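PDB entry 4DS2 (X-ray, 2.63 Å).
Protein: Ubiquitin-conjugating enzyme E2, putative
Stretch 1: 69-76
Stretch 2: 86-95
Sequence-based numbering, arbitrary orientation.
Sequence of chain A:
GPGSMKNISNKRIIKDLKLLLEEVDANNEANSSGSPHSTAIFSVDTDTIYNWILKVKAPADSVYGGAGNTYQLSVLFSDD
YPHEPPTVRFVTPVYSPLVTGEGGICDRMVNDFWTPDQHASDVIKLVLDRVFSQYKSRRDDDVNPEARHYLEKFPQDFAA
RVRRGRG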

# COMPACT_ATOMS: atom_id res chain seq x y z
N ASN A 69 -5.62 -9.32 -10.58
CA ASN A 69 -6.02 -9.85 -9.27
C ASN A 69 -6.27 -8.71 -8.32
O ASN A 69 -5.67 -7.63 -8.47
CB ASN A 69 -4.95 -10.75 -8.63
CG ASN A 69 -4.61 -11.94 -9.47
OD1 ASN A 69 -5.45 -12.46 -10.21
ND2 ASN A 69 -3.38 -12.41 -9.33
N THR A 70 -7.11 -8.97 -7.32
CA THR A 70 -7.42 -8.01 -6.25
C THR A 70 -6.42 -8.19 -5.12
O THR A 70 -6.03 -9.32 -4.79
CB THR A 70 -8.86 -8.19 -5.72
OG1 THR A 70 -9.75 -7.45 -6.55
CG2 THR A 70 -9.01 -7.68 -4.30
N TYR A 71 -6.00 -7.06 -4.55
CA TYR A 71 -5.13 -7.04 -3.37
C TYR A 71 -5.87 -6.31 -2.27
O TYR A 71 -6.37 -5.20 -2.48
CB TYR A 71 -3.82 -6.30 -3.66
CG TYR A 71 -2.89 -7.04 -4.58
CD1 TYR A 71 -3.03 -6.94 -5.95
CD2 TYR A 71 -1.86 -7.82 -4.08
CE1 TYR A 71 -2.18 -7.62 -6.81
CE2 TYR A 71 -0.99 -8.49 -4.92
CZ TYR A 71 -1.15 -8.38 -6.29
OH TYR A 71 -0.30 -9.06 -7.13
N GLN A 72 -5.91 -6.92 -1.10
CA GLN A 72 -6.55 -6.31 0.03
C GLN A 72 -5.55 -5.76 1.01
O GLN A 72 -4.57 -6.45 1.37
CB GLN A 72 -7.41 -7.34 0.74
CG GLN A 72 -8.83 -7.37 0.21
CD GLN A 72 -9.51 -8.63 0.57
OE1 GLN A 72 -9.21 -9.70 0.05
NE2 GLN A 72 -10.45 -8.51 1.48
N LEU A 73 -5.83 -4.55 1.49
CA LEU A 73 -4.97 -3.87 2.46
C LEU A 73 -5.73 -3.39 3.65
O LEU A 73 -6.96 -3.32 3.61
CB LEU A 73 -4.30 -2.68 1.81
CG LEU A 73 -3.42 -3.03 0.63
CD1 LEU A 73 -3.90 -2.31 -0.61
CD2 LEU A 73 -1.96 -2.75 0.96
N SER A 74 -4.99 -3.10 4.73
CA SER A 74 -5.48 -2.44 5.95
C SER A 74 -4.65 -1.21 6.18
O SER A 74 -3.42 -1.28 6.23
CB SER A 74 -5.29 -3.30 7.21
OG SER A 74 -6.10 -4.45 7.16
N VAL A 75 -5.33 -0.08 6.36
CA VAL A 75 -4.72 1.15 6.84
C VAL A 75 -5.16 1.37 8.29
O VAL A 75 -6.33 1.65 8.54
CB VAL A 75 -5.16 2.33 5.98
CG1 VAL A 75 -4.44 3.60 6.41
CG2 VAL A 75 -4.95 2.01 4.51
N LEU A 76 -4.21 1.23 9.22
CA LEU A 76 -4.44 1.43 10.63
C LEU A 76 -3.88 2.79 11.14
O LEU A 76 -2.71 3.10 10.95
CB LEU A 76 -3.81 0.27 11.40
CG LEU A 76 -3.73 0.25 12.94
CD1 LEU A 76 -4.98 0.81 13.66
CD2 LEU A 76 -3.43 -1.19 13.39
N PRO A 86 -0.42 6.55 9.21
CA PRO A 86 -0.95 5.22 9.44
C PRO A 86 -0.02 4.15 8.94
O PRO A 86 0.85 4.41 8.15
CB PRO A 86 -2.18 5.18 8.54
CG PRO A 86 -1.81 6.09 7.43
CD PRO A 86 -1.11 7.22 8.10
N THR A 87 -0.29 2.93 9.34
CA THR A 87 0.46 1.77 8.93
C THR A 87 -0.34 1.14 7.82
O THR A 87 -1.56 0.98 7.92
CB THR A 87 0.63 0.81 10.12
OG1 THR A 87 1.65 1.33 10.97
CG2 THR A 87 1.03 -0.61 9.70
N VAL A 88 0.33 0.82 6.73
CA VAL A 88 -0.27 -0.04 5.69
C VAL A 88 0.21 -1.50 5.89
O VAL A 88 1.37 -1.73 6.31
CB VAL A 88 0.01 0.51 4.29
CG1 VAL A 88 -0.67 -0.29 3.18
CG2 VAL A 88 -0.45 1.97 4.23
N ARG A 89 -0.70 -2.44 5.62
CA ARG A 89 -0.47 -3.87 5.77
C ARG A 89 -1.15 -4.57 4.62
O ARG A 89 -2.23 -4.16 4.24
CB ARG A 89 -1.08 -4.35 7.08
CG ARG A 89 -0.54 -5.65 7.67
CD ARG A 89 -0.81 -5.70 9.17
NE ARG A 89 -0.65 -7.03 9.77
CZ ARG A 89 0.34 -7.41 10.61
NH1 ARG A 89 1.31 -6.57 10.96
NH2 ARG A 89 0.37 -8.66 11.10
N PHE A 90 -0.53 -5.58 4.04
CA PHE A 90 -1.23 -6.37 3.01
C PHE A 90 -1.97 -7.47 3.71
O PHE A 90 -1.35 -8.20 4.50
CB PHE A 90 -0.25 -6.92 1.98
CG PHE A 90 0.25 -5.86 1.06
CD1 PHE A 90 1.25 -4.99 1.47
CD2 PHE A 90 -0.34 -5.66 -0.18
CE1 PHE A 90 1.68 -3.98 0.63
CE2 PHE A 90 0.11 -4.66 -1.02
CZ PHE A 90 1.11 -3.82 -0.62
N VAL A 91 -3.29 -7.56 3.46
CA VAL A 91 -4.07 -8.70 3.92
C VAL A 91 -3.85 -9.86 2.95
O VAL A 91 -3.70 -10.98 3.38
CB VAL A 91 -5.58 -8.40 4.02
CG1 VAL A 91 -6.35 -9.69 4.33
CG2 VAL A 91 -5.86 -7.32 5.06
N THR A 92 -3.85 -9.56 1.64
CA THR A 92 -3.46 -10.52 0.61
C THR A 92 -1.96 -10.79 0.71
O THR A 92 -1.18 -9.83 0.79
CB THR A 92 -3.73 -10.00 -0.82
OG1 THR A 92 -5.11 -9.73 -1.01
CG2 THR A 92 -3.25 -11.04 -1.88
N PRO A 93 -1.54 -12.08 0.69
CA PRO A 93 -0.09 -12.28 0.58
C PRO A 93 0.45 -11.73 -0.74
O PRO A 93 -0.28 -11.68 -1.74
CB PRO A 93 0.08 -13.80 0.64
CG PRO A 93 -1.25 -14.35 0.25
CD PRO A 93 -2.26 -13.35 0.76
N VAL A 94 1.70 -11.26 -0.67
CA VAL A 94 2.43 -10.61 -1.77
C VAL A 94 3.91 -11.05 -1.64
O VAL A 94 4.53 -10.86 -0.57
CB VAL A 94 2.35 -9.06 -1.71
CG1 VAL A 94 3.05 -8.43 -2.92
CG2 VAL A 94 0.89 -8.60 -1.64
N TYR A 95 4.44 -11.70 -2.69
CA TYR A 95 5.85 -12.04 -2.70
C TYR A 95 6.60 -10.76 -3.09
O TYR A 95 6.35 -10.18 -4.13
CB TYR A 95 6.16 -13.23 -3.62
CG TYR A 95 7.60 -13.71 -3.54
CD1 TYR A 95 8.06 -14.42 -2.43
CD2 TYR A 95 8.53 -13.42 -4.57
CE1 TYR A 95 9.38 -14.85 -2.35
CE2 TYR A 95 9.86 -13.86 -4.50
CZ TYR A 95 10.29 -14.57 -3.39
OH TYR A 95 11.60 -15.02 -3.27

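Two antiparallel strands offer a simple lesson in packing: the backbone fixes the register, and the side chains on each face then fit against one another as the register allows. In this ubiquitin-conjugating enzyme the strand that includes Leu73 to Leu76 runs against the strand 87-90, their directions 155° apart and their axes approaching to 4.7 Å. Together the two stretches bury 695 Å² of surface.

The register is set by two hydrogen-bonded pairs. Leu76 N donates to Thr87 O at 3.0 Å, and Thr87 N returns the bond to Leu76 O at 2.9 Å. Two residues along, Ser74 N reaches Arg89 O at 3.0 Å, while Arg89 N meets Ser74 O at the same 3.0 Å but with a more bent angle of 136°. Between these rungs lies the non-hydrogen-bonded pair Val75 with Val88, and just past the second lies Leu73 with Phe90; in both the alpha carbons draw closer together. Here the backbone makes use of its CA-H groups: Val75 CA lies 3.3 Å from Thr87 O, and Leu73 CA lies 3.3 Å from Arg89 O, so that each of these carbonyls receives a CA-H contact as well as an N-H bond.

The face bearing Leu73, Val75, Val88 and Phe90 is the buried one, and its fit is clearest around Leu73. The methyl CD2 is the bump. It sits over one face of the Phe90 ring, 3.4 Å from the ring centroid and only 12° off the normal, a CH-pi contact in which the flat ring serves as a floor. The same methyl lies against Val88, with Leu73 CD2 3.6 Å from Val88 CG1, so one carbon occupies the nook between an aromatic plane and a branched side chain. Farther along, the proline ring takes up the packing: Val75 CG1 comes within 3.5 Å of Pro86 CB.

The other face, with Ser74, Leu76, Thr87 and Arg89, is more open. Here Val91 CG2 approaches Ser74 OG to 3.6 Å. Arg89 starts from this face, but the end of its long side chain leads away from the partner strand.

Beyond Phe90 the regular ladder gives way, yet the pairing continues by other means. The carbonyl of Gln72 receives two amides, Val91 N to Gln72 O at 2.7 Å and Thr92 N to Gln72 O at 3.2 Å. A side chain then stands in for a backbone acceptor: Gln72 N donates to Thr92 OG1 at 2.9 Å, with a nearly straight angle of 165°. Alongside, the beta carbons of Gln72 and Val91 lie 3.9 Å apart, CB to CB. The Tyr71 ring closes this end, met at its edge by Val94, whose CG2 lies 3.8 Å from Tyr71 CD2. A methyl group thus meets a ring in different ways: Leu73 CD2 over a face of Phe90 as a CH-pi contact, Val94 CG2 at the edge of Tyr71 as a plain apolar one.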